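Local coordinates for isomerase/lactonizing enzyme (Agrobacterium tumefaciens, PDB 1RVK), which is of unknown function but binds magnesium and, like other enolase superfamily members, probably abstracts a proton alpha to a substrate carboxylate, at residues H60-E63 with K64-K68; A102-D105 with C106-D110; E195-G198 with P199-L203. One frame throughout, in Å; residues are numbered along the deposited sequence.

Interaction 1: H60-E63 with K64-K68; sequences HVIE and KFVKK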
loop_
_atom_site.group_PDB
_atom_site.type_symbol
_atom_site.label_atom_id
_atom_site.label_comp_id
_atom_site.label_asym_id
_atom_site.label_seq_id
_atom_site.Cartn_x
_atom_site.Cartn_y
_atom_site.Cartn_z
ATOM N N HIS A 60 -19.188 15.214 -5.401
ATOM C CA HIS A 60 -19.134 16.129 -4.268
ATOM C C HIS A 60 -17.717 16.597 -3.958
ATOM O O HIS A 60 -17.483 17.785 -3.736
ATOM C CB HIS A 60 -19.737 15.489 -3.014
ATOM C CG HIS A 60 -19.615 16.343 -1.789
ATOM N ND1 HIS A 60 -18.613 16.172 -0.858
ATOM C CD2 HIS A 60 -20.334 17.413 -1.376
ATOM C CE1 HIS A 60 -18.721 17.099 0.077
ATOM N NE2 HIS A 60 -19.757 17.866 -0.214
ATOM N N VAL A 61 -16.779 15.659 -3.946
ATOM C CA VAL A 61 -15.388 15.968 -3.641
ATOM C C VAL A 61 -14.695 16.698 -4.784
ATOM O O VAL A 61 -13.919 17.627 -4.559
ATOM C CB VAL A 61 -14.604 14.676 -3.313
ATOM C CG1 VAL A 61 -13.160 15.008 -2.987
ATOM C CG2 VAL A 61 -15.259 13.966 -2.138
ATOM N N ILE A 62 -14.983 16.279 -6.010
ATOM C CA ILE A 62 -14.378 16.900 -7.183
ATOM C C ILE A 62 -14.820 18.352 -7.348
ATOM O O ILE A 62 -14.000 19.245 -7.543
ATOM C CB ILE A 62 -14.745 16.124 -8.476
ATOM C CG1 ILE A 62 -14.188 14.701 -8.409
ATOM C CG2 ILE A 62 -14.222 16.868 -9.701
ATOM C CD1 ILE A 62 -12.675 14.624 -8.285
ATOM N N GLU A 63 -16.121 18.588 -7.256
ATOM C CA GLU A 63 -16.649 19.932 -7.439
ATOM C C GLU A 63 -16.355 20.890 -6.295
ATOM O O GLU A 63 -15.969 22.038 -6.520
ATOM C CB GLU A 63 -18.159 19.863 -7.677
ATOM C CG GLU A 63 -18.539 19.005 -8.875
ATOM C CD GLU A 63 -18.018 19.564 -10.188
ATOM O OE1 GLU A 63 -17.946 18.800 -11.171
ATOM O OE2 GLU A 63 -17.690 20.769 -10.240
ATOM N N LYS A 64 -16.521 20.415 -5.069
ATOM C CA LYS A 64 -16.308 21.263 -3.906
ATOM C C LYS A 64 -14.850 21.511 -3.534
ATOM O O LYS A 64 -14.522 22.573 -3.004
ATOM C CB LYS A 64 -17.054 20.682 -2.699
ATOM C CG LYS A 64 -17.054 21.585 -1.476
ATOM C CD LYS A 64 -17.873 20.987 -0.343
ATOM C CE LYS A 64 -17.921 21.920 0.857
ATOM N NZ LYS A 64 -18.740 21.353 1.964
ATOM N N PHE A 65 -13.970 20.556 -3.826
ATOM C CA PHE A 65 -12.567 20.708 -3.454
ATOM C C PHE A 65 -11.512 20.648 -4.555
ATOM O O PHE A 65 -10.774 21.607 -4.763
ATOM C CB PHE A 65 -12.201 19.657 -2.399
ATOM C CG PHE A 65 -13.136 19.624 -1.224
ATOM C CD1 PHE A 65 -13.123 20.646 -0.278
ATOM C CD2 PHE A 65 -14.042 18.580 -1.072
ATOM C CE1 PHE A 65 -14.005 20.627 0.806
ATOM C CE2 PHE A 65 -14.928 18.553 0.008
ATOM C CZ PHE A 65 -14.908 19.580 0.948
ATOM N N VAL A 66 -11.433 19.519 -5.253
ATOM C CA VAL A 66 -10.401 19.328 -6.269
ATOM C C VAL A 66 -10.352 20.332 -7.416
ATOM O O VAL A 66 -9.290 20.883 -7.702
ATOM C CB VAL A 66 -10.453 17.899 -6.842
ATOM C CG1 VAL A 66 -9.288 17.677 -7.803
ATOM C CG2 VAL A 66 -10.387 16.888 -5.700
ATOM N N LYS A 67 -11.475 20.578 -8.080
ATOM C CA LYS A 67 -11.463 21.532 -9.186
ATOM C C LYS A 67 -11.097 22.942 -8.738
ATOM O O LYS A 67 -10.355 23.639 -9.423
ATOM C CB LYS A 67 -12.820 21.554 -9.893
ATOM C CG LYS A 67 -13.047 20.342 -10.774
ATOM C CD LYS A 67 -14.368 20.432 -11.515
ATOM C CE LYS A 67 -14.524 19.268 -12.477
ATOM N NZ LYS A 67 -15.828 19.304 -13.199
ATOM N N LYS A 68 -11.611 23.355 -7.583
ATOM C CA LYS A 68 -11.332 24.690 -7.064
ATOM C C LYS A 68 -9.851 24.938 -6.806
ATOM O O LYS A 68 -9.385 26.071 -6.873
ATOM C CB LYS A 68 -12.115 24.933 -5.775
ATOM C CG LYS A 68 -13.617 24.988 -5.956
ATOM C CD LYS A 68 -14.286 25.298 -4.628
ATOM C CE LYS A 68 -15.791 25.406 -4.765
ATOM N NZ LYS A 68 -16.415 25.694 -3.443
#
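V61 and I62 pack against V66 with their branch ends on the buried side of helix 59-70, in the N-terminal domain of the mandelate racemase and muconate lactonizing enzyme family, while E63 and K67 pair on its exposed side. The packed part joins methyls to one another and to a phenyl ring: V61 CG1 lies 4.1 Å from F65 CD2, and I62 CD1 reaches V66 CG2 at the same separation of 4.1 Å. Behind them the helix leans on its own domain, with V8 of strand 3-15 against I62 and T100 of helix 98-116 against V61 and V66.

At this point the helix widens into a pi-type turn. V61 O takes two backbone N-H groups, a bent bond from F65 N and a straighter one from V66 N at 3.2 Å, which lies in the carbonyl plane. The next bond keeps the wide spacing: K67 N meets I62 O at 2.9 Å, with an N-H...O angle of 174°.

The solvent side is looser and carries the charged and polar chains. K64, fully extended, lies alongside the imidazole of H60, its CD 3.6 Å from H60 NE2, while its CG sits over the centre of one face of the buried F65 ring. K67 is extended beyond CG too, and its CE passes I62 CG2 at 3.7 Å. E63 folds back at chi2 (-64°), which brings its carboxylate level with the tip of K67. The salt bridge joins K67 NZ to the syn side of E63 OE1 at 3.0 Å, with the nitrogen 27° out of the carboxylate plane.

Interaction 2: A102-D105 with C106-D110; sequences AVVD and CALWD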
loop_
_atom_site.group_PDB
_atom_site.type_symbol
_atom_site.label_atom_id
_atom_site.label_comp_id
_atom_site.label_asym_id
_atom_site.label_seq_id
_atom_site.Cartn_x
_atom_site.Cartn_y
_atom_site.Cartn_z
ATOM N N ALA A 102 -4.266 11.715 -2.096
ATOM C CA ALA A 102 -3.346 10.774 -2.727
ATOM C C ALA A 102 -3.569 10.600 -4.223
ATOM O O ALA A 102 -2.613 10.615 -5.001
ATOM C CB ALA A 102 -3.430 9.416 -2.035
ATOM N N VAL A 103 -4.824 10.434 -4.629
ATOM C CA VAL A 103 -5.123 10.231 -6.043
ATOM C C VAL A 103 -4.803 11.474 -6.863
ATOM O O VAL A 103 -4.268 11.376 -7.967
ATOM C CB VAL A 103 -6.600 9.850 -6.260
ATOM C CG1 VAL A 103 -6.798 9.342 -7.690
ATOM C CG2 VAL A 103 -7.007 8.783 -5.267
ATOM N N VAL A 104 -5.127 12.643 -6.322
ATOM C CA VAL A 104 -4.857 13.891 -7.024
ATOM C C VAL A 104 -3.351 14.108 -7.175
ATOM O O VAL A 104 -2.869 14.462 -8.251
ATOM C CB VAL A 104 -5.467 15.093 -6.277
ATOM C CG1 VAL A 104 -5.073 16.387 -6.968
ATOM C CG2 VAL A 104 -6.980 14.963 -6.234
ATOM N N ASP A 105 -2.611 13.892 -6.091
ATOM C CA ASP A 105 -1.160 14.064 -6.108
ATOM C C ASP A 105 -0.540 13.080 -7.101
ATOM O O ASP A 105 0.371 13.431 -7.847
ATOM C CB ASP A 105 -0.587 13.821 -4.703
ATOM C CG ASP A 105 0.909 14.085 -4.622
ATOM O OD1 ASP A 105 1.326 15.256 -4.758
ATOM O OD2 ASP A 105 1.671 13.118 -4.418
ATOM N N CYS A 106 -1.041 11.849 -7.120
ATOM C CA CYS A 106 -0.508 10.844 -8.037
ATOM C C CYS A 106 -0.763 11.216 -9.494
ATOM O O CYS A 106 0.118 11.063 -10.336
ATOM C CB CYS A 106 -1.101 9.468 -7.730
ATOM S SG CYS A 106 -0.362 8.692 -6.269
ATOM N N ALA A 107 -1.965 11.698 -9.789
ATOM C CA ALA A 107 -2.300 12.111 -11.150
ATOM C C ALA A 107 -1.396 13.270 -11.578
ATOM O O ALA A 107 -1.000 13.363 -12.739
ATOM C CB ALA A 107 -3.771 12.533 -11.228
ATOM N N LEU A 108 -1.073 14.155 -10.638
ATOM C CA LEU A 108 -0.205 15.291 -10.941
ATOM C C LEU A 108 1.208 14.816 -11.261
ATOM O O LEU A 108 1.865 15.355 -12.151
ATOM C CB LEU A 108 -0.181 16.270 -9.763
ATOM C CG LEU A 108 -0.992 17.570 -9.842
ATOM C CD1 LEU A 108 -2.107 17.483 -10.866
ATOM C CD2 LEU A 108 -1.527 17.897 -8.462
ATOM N N TRP A 109 1.685 13.814 -10.529
ATOM C CA TRP A 109 3.013 13.272 -10.792
ATOM C C TRP A 109 3.020 12.561 -12.143
ATOM O O TRP A 109 3.976 12.681 -12.913
ATOM C CB TRP A 109 3.427 12.283 -9.702
ATOM C CG TRP A 109 4.110 12.915 -8.530
ATOM C CD1 TRP A 109 3.583 13.137 -7.288
ATOM C CD2 TRP A 109 5.461 13.388 -8.484
ATOM N NE1 TRP A 109 4.525 13.718 -6.471
ATOM C CE2 TRP A 109 5.687 13.881 -7.181
ATOM C CE3 TRP A 109 6.501 13.442 -9.419
ATOM C CZ2 TRP A 109 6.918 14.423 -6.787
ATOM C CZ3 TRP A 109 7.725 13.980 -9.029
ATOM C CH2 TRP A 109 7.920 14.463 -7.722
ATOM N N ASP A 110 1.955 11.815 -12.429
ATOM C CA ASP A 110 1.864 11.099 -13.700
ATOM C C ASP A 110 1.835 12.098 -14.853
ATOM O O ASP A 110 2.443 11.872 -15.898
ATOM C CB ASP A 110 0.606 10.224 -13.736
ATOM C CG ASP A 110 0.564 9.309 -14.950
ATOM O OD1 ASP A 110 1.516 8.523 -15.131
ATOM O OD2 ASP A 110 -0.421 9.371 -15.720
#
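The indole of W109 and the carboxylate of D105 stand side by side, one turn apart on helix 98-116 of the enolase-type N-terminal domain, with their planes 82° apart. D105 OD2 lies at the indole edge, in the ring plane and 3.4 Å from W109 CD1, and the backbone oxygen D105 O approaches the same carbon obliquely at 3.3 Å. The guanidinium of R78 makes a cation-pi contact with the ring.

At 3.6 Å W109 NE1 is long from D105 OD2; its hydrogen bond goes to the hydroxyl T290 OG1, on helix 289-301 of the barrel. D105 OD1 is hydrogen-bonded to the same hydroxyl, so one side chain from the other domain fixes the acid and the indole together. W109 CG, beside its own backbone nitrogen (chi1 -88°), leans back a turn and brings the indole alongside the D105 carboxylate. T290 thus satisfies D105 OD1 and W109 NE1, and I289 packs against D105, C106 and W109.

Another face of the helix is apolar. V104 and L108 run parallel, V104 CG1 being 4.1 Å from L108 CD2, and both touch L70 of helix 59-70. A107 turns to strand 30-42, against L38 and V40. D110 is buried but polar, in a salt bridge with R114 and hydrogen-bonded to H49 N and L367 N. Regular helical bonds join the turns, among them L108 N to V104 O and W109 N to D105 O, both 3.0 Å. One turn earlier, C106 hugs the backbone, its SG beside its own nitrogen (chi1 -77°) and 3.2 Å from A102 O.

Interaction 3: E195-G198 with P199-L203; sequences EAVG and PDIRL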
loop_
_atom_site.group_PDB
_atom_site.type_symbol
_atom_site.label_atom_id
_atom_site.label_comp_id
_atom_site.label_asym_id
_atom_site.label_seq_id
_atom_site.Cartn_x
_atom_site.Cartn_y
_atom_site.Cartn_z
ATOM N N GLU A 195 8.686 -23.290 9.563
ATOM C CA GLU A 195 9.066 -24.685 9.389
ATOM C C GLU A 195 9.162 -25.056 7.912
ATOM O O GLU A 195 10.044 -25.812 7.506
ATOM C CB GLU A 195 8.046 -25.594 10.078
ATOM C CG GLU A 195 8.349 -27.080 9.949
ATOM C CD GLU A 195 9.580 -27.496 10.732
ATOM O OE1 GLU A 195 10.662 -26.916 10.506
ATOM O OE2 GLU A 195 9.465 -28.409 11.577
ATOM N N ALA A 196 8.256 -24.507 7.108
ATOM C CA ALA A 196 8.216 -24.801 5.680
ATOM C C ALA A 196 9.287 -24.132 4.818
ATOM O O ALA A 196 9.760 -24.726 3.849
ATOM C CB ALA A 196 6.836 -24.463 5.128
ATOM N N VAL A 197 9.675 -22.909 5.161
ATOM C CA VAL A 197 10.653 -22.191 4.354
ATOM C C VAL A 197 12.090 -22.195 4.866
ATOM O O VAL A 197 13.014 -21.863 4.121
ATOM C CB VAL A 197 10.216 -20.724 4.148
ATOM C CG1 VAL A 197 8.828 -20.684 3.534
ATOM C CG2 VAL A 197 10.240 -19.977 5.471
ATOM N N GLY A 198 12.282 -22.560 6.127
ATOM C CA GLY A 198 13.624 -22.576 6.677
ATOM C C GLY A 198 13.993 -21.246 7.308
ATOM O O GLY A 198 13.193 -20.311 7.292
ATOM N N PRO A 199 15.209 -21.125 7.858
ATOM C CA PRO A 199 15.692 -19.903 8.507
ATOM C C PRO A 199 16.248 -18.798 7.605
ATOM O O PRO A 199 16.520 -17.695 8.083
ATOM C CB PRO A 199 16.757 -20.437 9.454
ATOM C CG PRO A 199 17.387 -21.502 8.621
ATOM C CD PRO A 199 16.183 -22.220 8.027
ATOM N N ASP A 200 16.409 -19.078 6.316
ATOM C CA ASP A 200 16.971 -18.092 5.395
ATOM C C ASP A 200 15.983 -17.167 4.684
ATOM O O ASP A 200 16.384 -16.181 4.068
ATOM C CB ASP A 200 17.850 -18.804 4.368
ATOM C CG ASP A 200 19.070 -19.447 5.001
ATOM O OD1 ASP A 200 19.745 -20.250 4.322
ATOM O OD2 ASP A 200 19.357 -19.141 6.178
ATOM N N ILE A 201 14.698 -17.482 4.757
ATOM C CA ILE A 201 13.682 -16.641 4.135
ATOM C C ILE A 201 13.223 -15.649 5.205
ATOM O O ILE A 201 12.982 -16.037 6.342
ATOM C CB ILE A 201 12.481 -17.489 3.652
ATOM C CG1 ILE A 201 12.941 -18.457 2.556
ATOM C CG2 ILE A 201 11.365 -16.590 3.136
ATOM C CD1 ILE A 201 13.493 -17.776 1.309
ATOM N N ARG A 202 13.125 -14.371 4.851
ATOM C CA ARG A 202 12.695 -13.363 5.815
ATOM C C ARG A 202 11.181 -13.430 6.001
ATOM O O ARG A 202 10.427 -13.502 5.028
ATOM C CB ARG A 202 13.145 -11.969 5.360
ATOM C CG ARG A 202 14.651 -11.749 5.530
ATOM C CD ARG A 202 15.125 -10.444 4.903
ATOM N NE ARG A 202 16.560 -10.240 5.093
ATOM C CZ ARG A 202 17.108 -9.779 6.215
ATOM N NH1 ARG A 202 16.341 -9.469 7.252
ATOM N NH2 ARG A 202 18.423 -9.627 6.299
ATOM N N LEU A 203 10.746 -13.413 7.258
ATOM C CA LEU A 203 9.325 -13.522 7.581
ATOM C C LEU A 203 8.800 -12.393 8.445
ATOM O O LEU A 203 9.484 -11.912 9.350
ATOM C CB LEU A 203 9.053 -14.848 8.296
ATOM C CG LEU A 203 9.386 -16.121 7.517
ATOM C CD1 LEU A 203 9.097 -17.354 8.376
ATOM C CD2 LEU A 203 8.556 -16.153 6.251
HETATM O O HOH W 1 15.531 -20.991 4.398
#
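V197, G198 and P199 carry most of the turn that ends helix 183-197 and leads into strand 202-206, the second half of a beta-alpha-beta unit in the enolase-type barrel domain. V197 is the last helical residue, and its side chain points to the returning chain. One branch does the work: CG2 sits between the backbone nitrogen and the carbonyl carbon, and from there it touches I201 CB at 3.8 Å. The two side chains cross at about a right angle, with I201 CG1 also 3.9 Å from V197 CB. Beyond I201, the same methyl meets L203 CD1 tip to tip at 4.1 Å, so that a single valine branch touches I201 just before the strand and L203 within it. V161 of helix 150-163 packs on V197 and I201, and I168 of strand 167-171 covers I201 and L203.

G198 breaks the helix. Its positive phi (90°) with psi at 180° takes the chain out of helical geometry; a beta carbon here would collide with V197 O. P199 follows directly, joined to G198 by a trans tertiary amide, and its ring restricts the backbone at the exposed corner. R194, in the last turn of the helix, ties the bend together, its NH1 hydrogen-bonded to both G198 O and I201 O.

No direct hydrogen bond joins 195-198 to 199-203, and a water takes its place across the turn. It donates to V197 O at 2.7 Å and accepts from D200 N at 2.8 Å, linking the last helical carbonyl to the first N-H after the proline.

Along the chain the three contacts come in series, none inside or across another. Each is local and closes no long loop: interactions 1 and 2 are single stretches of helix, whereas interaction 3 is the turn between helix 183-197 and strand 202-206. Interactions 1 and 2 belong to the N-terminal domain and touch directly, V66 CG1 lying 3.9 Å from V104 CG2, which packs helix 59-70 on helix 98-116. Interaction 2 also faces the barrel through helix 289-301. Interaction 3, in the barrel domain, lies on the opposite side of the chain's centre, its centre about 38 Å from that of interaction 2 and about 49 Å from that of interaction 1.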